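Local coordinates for protein hydrolase, putative (Plasmodium vivax, PDB 2B30) that is a putative HAD-superfamily hydrolase that binds calcium and probably acts as a magnesium-dependent phosphatase, at residues 34-39 against 75-79; 51-55 against 83-87; 65-71 against 93-98; 70-74 against 140-144; 155-160 against 212-216. One frame throughout, in Å; residues are numbered along the deposited sequence.

Contact 1 (34-39 against 75-79). With CA (calcium ion), chain E.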
# COMPACT_ATOMS: atom_id res chain seq x y z
N PHE A 34 1.52 -12.23 14.42
CA PHE A 34 1.73 -12.72 15.78
C PHE A 34 0.40 -12.83 16.56
O PHE A 34 -0.18 -13.91 16.61
CB PHE A 34 2.79 -11.90 16.52
CG PHE A 34 3.44 -12.66 17.66
CD1 PHE A 34 4.28 -13.74 17.40
CD2 PHE A 34 3.21 -12.29 18.99
CE1 PHE A 34 4.88 -14.45 18.45
CE2 PHE A 34 3.81 -12.98 20.04
CZ PHE A 34 4.64 -14.07 19.77
N ASP A 35 -0.08 -11.73 17.15
CA ASP A 35 -1.26 -11.82 18.02
C ASP A 35 -2.49 -12.07 17.19
O ASP A 35 -2.67 -11.47 16.12
CB ASP A 35 -1.49 -10.54 18.81
CG ASP A 35 -0.35 -10.23 19.72
OD1 ASP A 35 0.73 -9.88 19.20
OD2 ASP A 35 -0.54 -10.36 20.95
N GLY A 36 -3.35 -12.95 17.69
CA GLY A 36 -4.57 -13.32 16.99
C GLY A 36 -4.34 -14.38 15.93
O GLY A 36 -5.30 -14.95 15.41
N THR A 37 -3.08 -14.65 15.60
CA THR A 37 -2.74 -15.64 14.59
C THR A 37 -1.85 -16.71 15.23
O THR A 37 -2.30 -17.82 15.46
CB THR A 37 -2.05 -14.98 13.36
OG1 THR A 37 -2.91 -13.98 12.79
CG2 THR A 37 -1.71 -16.00 12.30
N LEU A 38 -0.61 -16.35 15.54
CA LEU A 38 0.35 -17.28 16.13
C LEU A 38 0.27 -17.28 17.68
O LEU A 38 0.32 -18.33 18.31
CB LEU A 38 1.76 -16.89 15.68
CG LEU A 38 2.91 -17.88 15.87
CD1 LEU A 38 2.75 -19.08 14.96
CD2 LEU A 38 4.25 -17.20 15.60
N PHE A 39 0.14 -16.09 18.27
CA PHE A 39 0.08 -15.93 19.72
C PHE A 39 -1.37 -15.73 20.16
O PHE A 39 -2.03 -14.81 19.65
CB PHE A 39 0.91 -14.72 20.12
CG PHE A 39 0.94 -14.45 21.60
CD1 PHE A 39 2.03 -14.83 22.36
CD2 PHE A 39 -0.12 -13.79 22.22
CE1 PHE A 39 2.07 -14.57 23.72
CE2 PHE A 39 -0.09 -13.53 23.58
CZ PHE A 39 1.01 -13.92 24.33
N ILE A 75 8.44 -9.88 20.77
CA ILE A 75 8.11 -11.20 20.23
C ILE A 75 8.99 -12.31 20.79
O ILE A 75 8.50 -13.42 21.03
CB ILE A 75 8.12 -11.16 18.68
CG1 ILE A 75 6.69 -11.15 18.19
CG2 ILE A 75 8.85 -12.36 18.07
CD1 ILE A 75 6.57 -11.00 16.73
N LEU A 76 10.27 -12.00 21.00
CA LEU A 76 11.21 -12.95 21.60
C LEU A 76 10.89 -13.23 23.07
O LEU A 76 11.15 -14.33 23.56
CB LEU A 76 12.64 -12.44 21.49
CG LEU A 76 13.27 -12.22 20.11
CD1 LEU A 76 14.76 -12.15 20.27
CD2 LEU A 76 12.89 -13.30 19.11
N SER A 77 10.35 -12.25 23.79
CA SER A 77 9.92 -12.47 25.17
C SER A 77 8.75 -13.45 25.20
O SER A 77 8.80 -14.48 25.87
CB SER A 77 9.50 -11.15 25.81
OG SER A 77 10.58 -10.23 25.78
N ALA A 78 7.70 -13.11 24.45
CA ALA A 78 6.49 -13.91 24.39
C ALA A 78 6.80 -15.32 23.96
O ALA A 78 6.15 -16.26 24.42
CB ALA A 78 5.50 -13.28 23.44
N PHE A 79 7.79 -15.48 23.08
CA PHE A 79 8.22 -16.81 22.61
C PHE A 79 8.90 -17.61 23.72
O PHE A 79 8.61 -18.79 23.91
CB PHE A 79 9.20 -16.69 21.43
CG PHE A 79 8.55 -16.81 20.06
CD1 PHE A 79 7.72 -17.88 19.75
CD2 PHE A 79 8.83 -15.88 19.07
CE1 PHE A 79 7.15 -17.99 18.48
CE2 PHE A 79 8.27 -16.00 17.80
CZ PHE A 79 7.43 -17.05 17.51
CA CA E . -2.46 -9.59 14.79
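Ile75 lies over one face of the Phe34 ring, its CG1 3.5 Å from the Phe34 ring centroid and 7° off the ring normal, a CH-pi contact almost centred on the aromatic system. The two side chains run past each other in opposite directions, so Ile75 CD1 also stays over the CG and CD1 side of the ring. Phe34 uses its rim differently. Its CE1 comes 3.8 Å from Phe79 CZ and points at the face of the Phe79 ring, a T-shaped (edge-to-face) pair with planes at 73°. Also near the Phe34 plane, Ala78 CB meets CE2 of that ring at 3.8 Å, and the same methyl group touches Phe39 CE1 at 3.7 Å. Phe34 CG is anti to the backbone N (chi1 -157°), which carries the ring across to helix 72-79, while Phe39 CB covers the face turned away from Ile75. Leu38 reaches Phe79 at about a right angle, with its CD2 3.7 Å from Phe79 CZ. Segment 34-39 follows strand 29-33 and belongs to the acidic metal-binding loop of the HAD fold: the backbone O of Asp35 binds calcium at 2.3 Å, and Asp33 and Asp248 are further ligands. No hydrogen bond crosses between the segments, and all six touching residues are buried, so residues 34-39 and 75-79 are held to each other by apolar and aromatic packing alone, while Arg70 adds a salt bridge to Asp35.

Contact 2 (51-55 against 83-87); sequences IDAIK and NLKKM
The segments of the helices carrying Ile51 and Met87 run at 38° to each other with their axes 9.1 Å apart at closest approach, and they converge toward their C-terminal ends, where the CA atoms of Lys55 and Met87 are 4.0 Å apart. Ile51 is the main apolar group of the first helix here. Its CG1 lies 3.5 Å from Asn83 ND2, and its CG2 branch turns the other way to pack against Lys86 CD at 3.6 Å and Met87 CG at 3.8 Å. Next along the helix, Ile54 CG2 meets Met87 SD at 3.6 Å, the two side chains crossing at a slant. Helices 48-60 and 81-87 are the connections of successive beta-alpha-beta crossovers in the Rossmann-like core of the HAD fold, the first leading from strand 29-33 to strand 63-67 and the second lying between strand 63-67 and strand 94-96. Polar groups border the packing. Lys55 is extended up to a bend at its last torsion (chi4 84°), which brings NZ within 2.7 Å of Lys86 O; the donor sits in the carbonyl plane on a lone pair, with a C=O...N angle of 142°. This carbonyl belongs to the last turn of its helix, where a positive charge is probably favourable. Lys86, an extended chain, crosses over Ile51 CG2 and ends at a long salt bridge, with NZ 3.9 Å from Asp52 OD1.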
# COMPACT_ATOMS: atom_id res chain seq x y z
N ILE A 51 4.93 -23.95 17.19
CA ILE A 51 6.39 -24.01 17.37
C ILE A 51 7.01 -25.11 16.51
O ILE A 51 8.02 -24.88 15.85
CB ILE A 51 6.78 -24.16 18.86
CG1 ILE A 51 6.82 -22.80 19.55
CG2 ILE A 51 8.16 -24.76 19.02
CD1 ILE A 51 5.49 -22.15 19.73
N ASP A 52 6.40 -26.29 16.49
CA ASP A 52 6.88 -27.38 15.63
C ASP A 52 6.74 -27.03 14.16
O ASP A 52 7.58 -27.38 13.34
CB ASP A 52 6.11 -28.69 15.90
CG ASP A 52 6.39 -29.25 17.28
OD1 ASP A 52 7.58 -29.47 17.62
OD2 ASP A 52 5.41 -29.48 18.03
N ALA A 53 5.64 -26.35 13.83
CA ALA A 53 5.36 -25.96 12.45
C ALA A 53 6.48 -25.07 11.94
O ALA A 53 7.03 -25.31 10.86
CB ALA A 53 4.03 -25.24 12.36
N ILE A 54 6.81 -24.06 12.73
CA ILE A 54 7.90 -23.17 12.39
C ILE A 54 9.21 -23.96 12.38
O ILE A 54 10.01 -23.82 11.44
CB ILE A 54 7.96 -21.98 13.35
CG1 ILE A 54 6.72 -21.10 13.14
CG2 ILE A 54 9.25 -21.17 13.13
CD1 ILE A 54 6.49 -20.09 14.24
N LYS A 55 9.42 -24.80 13.39
CA LYS A 55 10.61 -25.65 13.47
C LYS A 55 10.81 -26.40 12.17
O LYS A 55 11.89 -26.37 11.61
CB LYS A 55 10.49 -26.65 14.62
CG LYS A 55 11.74 -27.49 14.89
CD LYS A 55 11.53 -28.40 16.09
CE LYS A 55 12.71 -29.35 16.32
NZ LYS A 55 13.83 -28.75 17.11
N ASN A 83 11.63 -22.07 23.30
CA ASN A 83 11.01 -22.18 21.97
C ASN A 83 11.91 -21.70 20.83
O ASN A 83 11.92 -22.30 19.75
CB ASN A 83 9.70 -21.40 21.93
CG ASN A 83 8.55 -22.15 22.57
OD1 ASN A 83 8.66 -23.33 22.87
ND2 ASN A 83 7.43 -21.47 22.73
N LEU A 84 12.65 -20.62 21.08
CA LEU A 84 13.57 -20.08 20.09
C LEU A 84 14.65 -21.11 19.74
O LEU A 84 15.03 -21.26 18.58
CB LEU A 84 14.21 -18.78 20.58
CG LEU A 84 13.30 -17.59 20.97
CD1 LEU A 84 14.14 -16.35 21.22
CD2 LEU A 84 12.23 -17.29 19.92
N LYS A 85 15.14 -21.81 20.76
CA LYS A 85 16.12 -22.89 20.57
C LYS A 85 15.47 -24.02 19.80
O LYS A 85 16.03 -24.52 18.83
CB LYS A 85 16.63 -23.41 21.92
CG LYS A 85 17.68 -22.52 22.61
CD LYS A 85 19.08 -22.81 22.08
CE LYS A 85 20.18 -22.36 23.04
NZ LYS A 85 21.52 -22.74 22.52
N LYS A 86 14.28 -24.41 20.24
CA LYS A 86 13.52 -25.50 19.63
C LYS A 86 13.23 -25.24 18.14
O LYS A 86 13.36 -26.14 17.32
CB LYS A 86 12.21 -25.69 20.41
CG LYS A 86 11.38 -26.90 20.00
CD LYS A 86 10.18 -27.07 20.96
CE LYS A 86 9.16 -28.10 20.45
NZ LYS A 86 7.90 -28.11 21.26
N MET A 87 12.84 -24.02 17.81
CA MET A 87 12.55 -23.66 16.41
C MET A 87 13.82 -23.39 15.60
O MET A 87 13.83 -23.58 14.39
CB MET A 87 11.70 -22.39 16.33
CG MET A 87 10.33 -22.51 16.92
SD MET A 87 9.42 -20.98 16.72
CE MET A 87 10.32 -19.85 17.79

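Contact 3 (65-71 against 93-98); sequences SICTGRS and PGVYIN
Strand segments 65-67 and 94-96 run parallel at 14° with axes 4.9 Å apart, and Cys67 pairs with Val95. Val95 N donates to Ile66 O at 3.1 Å, and Thr68 N donates to Val95 O at 3.0 Å. Farther along, the two backbones stay bonded: Asn98 N bonds to Thr68 O at 3.1 Å, and Ile97 N reaches Arg70 O at 2.9 Å from above the carbonyl plane. At the other end Ile66 N and Pro93 O are 4.3 Å apart, and a water bridges them. It accepts from Ile66 N and donates to Pro93 O and to Tyr96 OH, a hydroxyl that is also bonded to Gly91 O. Cys67 SG packs against Val95 CB on the sheet face covered by Ile229 of helix 225-235. The Tyr96 ring extends back along segment 65-71: Ile66 O lies over one of its faces, while Thr68 CG2, 3.8 Å from Tyr96 CD1, and Arg70 O stand near its rim. Tyr96 CG is anti to the carbonyl carbon (chi1 -60°), a rotation that sends the hydroxyl to the water. Thr68 lies at the C-terminal side of strand 63-67, next to the strand that leads into the metal loop, a position consistent with motif II of HAD enzymes, and the nearest atom of its side chain is about 6 Å from the calcium. Four direct backbone bonds and one water bridge thus join the segments, which implies that main-chain bonds contribute to fixing the loop that carries Thr68 and Arg70.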
# COMPACT_ATOMS: atom_id res chain seq x y z
N SER A 65 9.21 -15.06 8.38
CA SER A 65 9.23 -13.71 8.91
C SER A 65 7.92 -13.41 9.61
O SER A 65 6.84 -13.53 9.04
CB SER A 65 9.46 -12.68 7.79
OG SER A 65 9.22 -11.37 8.27
N ILE A 66 8.01 -13.03 10.87
CA ILE A 66 6.85 -12.62 11.59
C ILE A 66 6.61 -11.15 11.33
O ILE A 66 7.52 -10.33 11.42
CB ILE A 66 6.99 -12.95 13.07
CG1 ILE A 66 6.87 -14.47 13.23
CG2 ILE A 66 5.91 -12.24 13.86
CD1 ILE A 66 7.26 -15.00 14.56
N CYS A 67 5.38 -10.82 10.97
CA CYS A 67 5.00 -9.46 10.63
C CYS A 67 3.99 -8.98 11.67
O CYS A 67 2.88 -9.53 11.76
CB CYS A 67 4.41 -9.45 9.22
SG CYS A 67 5.52 -10.26 8.00
N THR A 68 4.38 -7.99 12.46
CA THR A 68 3.56 -7.60 13.61
C THR A 68 3.74 -6.15 14.01
O THR A 68 4.70 -5.50 13.62
CB THR A 68 3.89 -8.47 14.83
OG1 THR A 68 2.96 -8.20 15.90
CG2 THR A 68 5.34 -8.21 15.30
N GLY A 69 2.79 -5.68 14.83
CA GLY A 69 2.88 -4.38 15.48
C GLY A 69 3.86 -4.35 16.64
O GLY A 69 4.27 -3.29 17.07
N ARG A 70 4.24 -5.52 17.14
CA ARG A 70 5.18 -5.59 18.25
C ARG A 70 6.61 -5.38 17.81
O ARG A 70 6.91 -5.34 16.61
CB ARG A 70 5.03 -6.94 18.97
CG ARG A 70 3.74 -7.00 19.77
CD ARG A 70 3.25 -8.41 20.05
NE ARG A 70 3.90 -8.97 21.23
CZ ARG A 70 3.34 -9.83 22.09
NH1 ARG A 70 2.10 -10.27 21.94
NH2 ARG A 70 4.05 -10.25 23.12
N SER A 71 7.49 -5.21 18.78
CA SER A 71 8.92 -5.08 18.54
C SER A 71 9.50 -6.48 18.47
O SER A 71 8.80 -7.43 18.83
CB SER A 71 9.57 -4.30 19.68
OG SER A 71 9.51 -5.04 20.89
N PRO A 93 14.64 -13.20 9.56
CA PRO A 93 14.18 -11.84 9.26
C PRO A 93 12.88 -11.47 9.98
O PRO A 93 12.22 -12.33 10.57
CB PRO A 93 13.96 -11.88 7.75
CG PRO A 93 13.57 -13.30 7.49
CD PRO A 93 14.38 -14.12 8.44
N GLY A 94 12.52 -10.19 9.93
CA GLY A 94 11.29 -9.76 10.56
C GLY A 94 10.81 -8.37 10.19
O GLY A 94 11.60 -7.48 9.90
N VAL A 95 9.48 -8.22 10.21
CA VAL A 95 8.81 -6.94 10.01
C VAL A 95 8.13 -6.59 11.32
O VAL A 95 7.18 -7.26 11.75
CB VAL A 95 7.76 -7.04 8.88
CG1 VAL A 95 6.99 -5.75 8.76
CG2 VAL A 95 8.44 -7.40 7.57
N TYR A 96 8.61 -5.53 11.97
CA TYR A 96 8.16 -5.19 13.29
C TYR A 96 7.62 -3.78 13.32
O TYR A 96 7.93 -2.98 12.44
CB TYR A 96 9.31 -5.34 14.26
CG TYR A 96 9.83 -6.75 14.29
CD1 TYR A 96 9.08 -7.76 14.85
CD2 TYR A 96 11.07 -7.09 13.73
CE1 TYR A 96 9.54 -9.07 14.88
CE2 TYR A 96 11.54 -8.40 13.76
CZ TYR A 96 10.76 -9.37 14.34
OH TYR A 96 11.18 -10.67 14.39
N ILE A 97 6.80 -3.49 14.32
CA ILE A 97 6.23 -2.16 14.52
C ILE A 97 5.54 -1.68 13.24
O ILE A 97 5.82 -0.59 12.73
CB ILE A 97 7.29 -1.13 15.00
CG1 ILE A 97 8.13 -1.72 16.15
CG2 ILE A 97 6.61 0.20 15.44
CD1 ILE A 97 8.90 -0.67 16.95
N ASN A 98 4.67 -2.53 12.73
CA ASN A 98 3.84 -2.24 11.57
C ASN A 98 4.62 -1.77 10.36
O ASN A 98 4.14 -0.93 9.58
CB ASN A 98 2.71 -1.27 11.97
CG ASN A 98 1.65 -1.95 12.80
OD1 ASN A 98 1.58 -3.18 12.82
ND2 ASN A 98 0.81 -1.16 13.48
O HOH W 1 10.49 -12.64 12.57

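Contact 4 (70-74 against 140-144); sequences RSKVG and RGESN
Glu142 reaches across to the first turn of helix 72-79, and every part of its side chain from CB outward meets that turn. Its CB rests against both methyl groups of Val73, 3.8 Å from Val73 CG1, and its CG continues past the same CG1 at 4.0 Å. A bend at chi2 (-61°) then folds the chain so that the carboxylate faces the helix start, with Glu142 CD 3.7 Å from Lys72 CB. OE1 accepts from the backbone: Val73 N is 3.0 Å from Glu142 OE1 and the bond is nearly straight at 176°, although the donor approaches from above the carboxylate plane, 42° out of it. The other oxygen lies alongside the lysine, Glu142 OE2 being 3.4 Å from Lys72 CB, and it is hydrogen-bonded to Tyr103 OH. The ammonium group is more remote, with Lys72 NZ 4.6 Å from Glu142 OE2, beyond a salt bridge but probably still a favourable charge pairing. Ser71 is the N-cap of this helix and its OG accepts from Gly74 N at 3.0 Å, so the serine and the glutamate serve different amides of the opening turn. A negative carboxylate there should also suit the positive end of the helix dipole. Glu142 itself sits in a type II' turn from Arg140 to Ser143, with Gly141 at positive phi, that joins strands 136-140 and 143-147 in a tight beta hairpin. The hairpin belongs to the six-stranded sheet, consistent with the cap of subfamily IIB HAD proteins, and here its turn meets the start of a core helix.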
# COMPACT_ATOMS: atom_id res chain seq x y z
N ARG A 70 4.24 -5.52 17.14
CA ARG A 70 5.18 -5.59 18.25
C ARG A 70 6.61 -5.38 17.81
O ARG A 70 6.91 -5.34 16.61
CB ARG A 70 5.03 -6.94 18.97
CG ARG A 70 3.74 -7.00 19.77
CD ARG A 70 3.25 -8.41 20.05
NE ARG A 70 3.90 -8.97 21.23
CZ ARG A 70 3.34 -9.83 22.09
NH1 ARG A 70 2.10 -10.27 21.94
NH2 ARG A 70 4.05 -10.25 23.12
N SER A 71 7.49 -5.21 18.78
CA SER A 71 8.92 -5.08 18.54
C SER A 71 9.50 -6.48 18.47
O SER A 71 8.80 -7.43 18.83
CB SER A 71 9.57 -4.30 19.68
OG SER A 71 9.51 -5.04 20.89
N LYS A 72 10.75 -6.61 18.03
CA LYS A 72 11.41 -7.93 17.96
C LYS A 72 11.50 -8.55 19.34
O LYS A 72 11.01 -9.66 19.55
CB LYS A 72 12.82 -7.85 17.33
CG LYS A 72 13.55 -9.21 17.25
CD LYS A 72 14.78 -9.19 16.31
CE LYS A 72 15.97 -8.45 16.90
NZ LYS A 72 16.33 -8.93 18.26
N VAL A 73 12.11 -7.82 20.27
CA VAL A 73 12.29 -8.30 21.65
C VAL A 73 10.95 -8.60 22.31
O VAL A 73 10.86 -9.48 23.16
CB VAL A 73 13.10 -7.30 22.54
CG1 VAL A 73 14.50 -7.10 22.01
CG2 VAL A 73 12.38 -5.95 22.65
N GLY A 74 9.91 -7.87 21.93
CA GLY A 74 8.57 -8.14 22.43
C GLY A 74 8.14 -9.53 22.01
O GLY A 74 7.56 -10.27 22.81
N ARG A 140 10.56 3.01 21.06
CA ARG A 140 11.70 3.36 20.20
C ARG A 140 12.62 2.15 20.09
O ARG A 140 13.18 1.71 21.09
CB ARG A 140 12.48 4.55 20.74
CG ARG A 140 13.63 5.02 19.84
CD ARG A 140 13.14 5.78 18.60
NE ARG A 140 14.25 6.17 17.72
CZ ARG A 140 14.90 5.33 16.91
NH1 ARG A 140 14.55 4.06 16.83
NH2 ARG A 140 15.90 5.78 16.17
N GLY A 141 12.76 1.64 18.87
CA GLY A 141 13.59 0.47 18.60
C GLY A 141 13.09 -0.77 19.31
O GLY A 141 11.95 -1.21 19.09
N GLU A 142 13.93 -1.33 20.18
CA GLU A 142 13.59 -2.51 20.97
C GLU A 142 13.19 -2.16 22.41
O GLU A 142 13.09 -3.04 23.25
CB GLU A 142 14.78 -3.49 20.99
CG GLU A 142 15.24 -3.94 19.61
CD GLU A 142 14.16 -4.69 18.81
OE1 GLU A 142 13.14 -5.11 19.39
OE2 GLU A 142 14.35 -4.85 17.59
N SER A 143 12.99 -0.87 22.68
CA SER A 143 12.59 -0.41 24.01
C SER A 143 11.21 0.24 23.96
O SER A 143 10.79 0.78 22.93
CB SER A 143 13.57 0.64 24.53
OG SER A 143 14.88 0.14 24.56
N ASN A 144 10.52 0.18 25.10
CA ASN A 144 9.29 0.94 25.29
C ASN A 144 9.22 1.55 26.69
O ASN A 144 9.81 1.04 27.64
CB ASN A 144 8.06 0.09 24.95
CG ASN A 144 7.85 -1.06 25.92
OD1 ASN A 144 7.49 -0.85 27.07
ND2 ASN A 144 8.03 -2.28 25.44

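Contact 5 (155-160 against 212-216); sequences FLQKMY and YNGHA
Phe155 and His215 approach from opposite directions and form a T-shaped (edge-to-face) pair, the Phe155 edge toward the imidazole face, with centroids 5.6 Å apart and planes at 89°. The nearest atoms are Phe155 CZ and His215 NE2, 3.9 Å apart. Beside this pair Met159 CE touches Asn213 ND2 at 3.7 Å, and Tyr160 OH stands 4.1 Å from the same Asn213 ND2, a loose approach in which ring and amide planes are 50° apart. The contact is slight, burying 132 Å² in all, and no hydrogen bond crosses it. In the next shell, groups of the same two segments pack around the touching side chains. With chi1 at -179° the Phe155 ring swings away from its own backbone N and reaches toward the loop; Met159 CG lies over one face of that ring, and Leu156 CD2 is in plane at its edge. Asn213 O is placed over the centre of the His215 ring, 3.7 Å above its plane. His215 is fixed further by a hydrogen bond between its ND1 and the backbone N of Leu186, while Val185 and Met183 pack against both aromatic rings of the pair. Tyr160 is tied to the core through its carbonyl, which bonds to Arg70 NH2, and its side chain comes close to that of the calcium-binding Asp35. Helix 155-160 thus lies against the second sheet, with Phe155 and Leu156 touching Ile137 of strand 136-140, and meets the loop that connects strand 206-210 to strand 216-220.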
# COMPACT_ATOMS: atom_id res chain seq x y z
N PHE A 155 1.44 -3.80 31.78
CA PHE A 155 0.43 -4.14 30.74
C PHE A 155 0.95 -5.08 29.66
O PHE A 155 0.33 -6.09 29.37
CB PHE A 155 -0.08 -2.83 30.12
CG PHE A 155 -1.14 -3.02 29.07
CD1 PHE A 155 -2.48 -3.02 29.40
CD2 PHE A 155 -0.80 -3.14 27.74
CE1 PHE A 155 -3.46 -3.18 28.42
CE2 PHE A 155 -1.78 -3.30 26.76
CZ PHE A 155 -3.11 -3.31 27.11
N LEU A 156 2.07 -4.75 29.05
CA LEU A 156 2.67 -5.64 28.07
C LEU A 156 3.16 -6.93 28.73
O LEU A 156 3.10 -7.99 28.12
CB LEU A 156 3.82 -4.94 27.34
CG LEU A 156 3.50 -3.64 26.58
CD1 LEU A 156 4.77 -3.14 25.88
CD2 LEU A 156 2.36 -3.79 25.57
N GLN A 157 3.63 -6.83 29.98
CA GLN A 157 4.14 -7.99 30.71
C GLN A 157 3.01 -8.96 31.03
O GLN A 157 3.08 -10.14 30.68
CB GLN A 157 4.86 -7.56 31.99
N LYS A 158 1.95 -8.47 31.67
CA LYS A 158 0.82 -9.32 32.07
C LYS A 158 -0.06 -9.71 30.87
O LYS A 158 -0.30 -10.90 30.67
CB LYS A 158 -0.02 -8.65 33.16
N MET A 159 -0.51 -8.74 30.09
CA MET A 159 -1.42 -9.03 28.96
C MET A 159 -0.78 -9.79 27.79
O MET A 159 -1.44 -10.61 27.15
CB MET A 159 -2.05 -7.75 28.40
CG MET A 159 -3.24 -7.19 29.19
SD MET A 159 -4.83 -7.53 28.40
CE MET A 159 -4.86 -6.35 27.04
N TYR A 160 0.49 -9.51 27.50
CA TYR A 160 1.12 -10.01 26.27
C TYR A 160 2.45 -10.74 26.46
O TYR A 160 3.14 -11.00 25.49
CB TYR A 160 1.28 -8.86 25.26
CG TYR A 160 -0.04 -8.23 24.86
CD1 TYR A 160 -0.84 -8.78 23.86
CD2 TYR A 160 -0.51 -7.08 25.50
CE1 TYR A 160 -2.07 -8.20 23.49
CE2 TYR A 160 -1.72 -6.49 25.13
CZ TYR A 160 -2.51 -7.06 24.13
OH TYR A 160 -3.72 -6.48 23.80
N TYR A 212 -7.30 -5.17 18.16
CA TYR A 212 -8.45 -6.03 18.45
C TYR A 212 -9.21 -5.65 19.74
O TYR A 212 -10.42 -5.87 19.81
CB TYR A 212 -8.00 -7.49 18.53
CG TYR A 212 -9.12 -8.44 18.89
CD1 TYR A 212 -10.11 -8.77 17.95
CD2 TYR A 212 -9.20 -9.00 20.16
CE1 TYR A 212 -11.14 -9.63 18.28
CE2 TYR A 212 -10.23 -9.86 20.50
CZ TYR A 212 -11.19 -10.18 19.55
OH TYR A 212 -12.21 -11.03 19.90
N ASN A 213 -8.51 -5.11 20.73
CA ASN A 213 -9.11 -4.65 21.98
C ASN A 213 -9.41 -3.14 22.01
O ASN A 213 -9.60 -2.55 23.09
CB ASN A 213 -8.19 -5.01 23.16
CG ASN A 213 -8.24 -6.48 23.52
OD1 ASN A 213 -8.78 -7.30 22.78
ND2 ASN A 213 -7.67 -6.82 24.67
N GLY A 214 -9.45 -2.51 20.84
CA GLY A 214 -9.83 -1.09 20.72
C GLY A 214 -8.77 -0.10 21.16
O GLY A 214 -9.09 1.05 21.46
N HIS A 215 -7.51 -0.54 21.21
CA HIS A 215 -6.38 0.35 21.52
C HIS A 215 -5.86 0.98 20.23
O HIS A 215 -6.08 0.44 19.14
CB HIS A 215 -5.26 -0.43 22.23
CG HIS A 215 -5.72 -1.26 23.39
ND1 HIS A 215 -6.26 -0.71 24.54
CD2 HIS A 215 -5.71 -2.60 23.59
CE1 HIS A 215 -6.57 -1.67 25.38
NE2 HIS A 215 -6.25 -2.83 24.83
N ALA A 216 -5.19 2.12 20.34
CA ALA A 216 -4.64 2.82 19.16
C ALA A 216 -3.14 2.57 19.01
O ALA A 216 -2.38 2.87 19.92
CB ALA A 216 -4.92 4.32 19.23

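How the contacts relate
Contacts 1, 2 and 3 belong to the eight-stranded core sheet and its helices, and along the chain their segments alternate. Contacts 1 and 3 have centres 10 Å apart, and strand 63-67 of contact 3 leads into helix 72-79, which contacts 1 and 4 share. Contact 2 extends the packing of contact 1 outward, 12 Å between centres, through Phe79 with Leu84 and Met87. Contact 4 joins this core to the six-stranded second sheet, to which contact 5, later in the chain, also belongs; the centres of contacts 2 and 5 are about 25 Å apart. Arg70, shared by contacts 3 and 4, forms a salt bridge with Asp35 and probably a hydrogen bond with Tyr160 O, linking metal loop, core and probable cap.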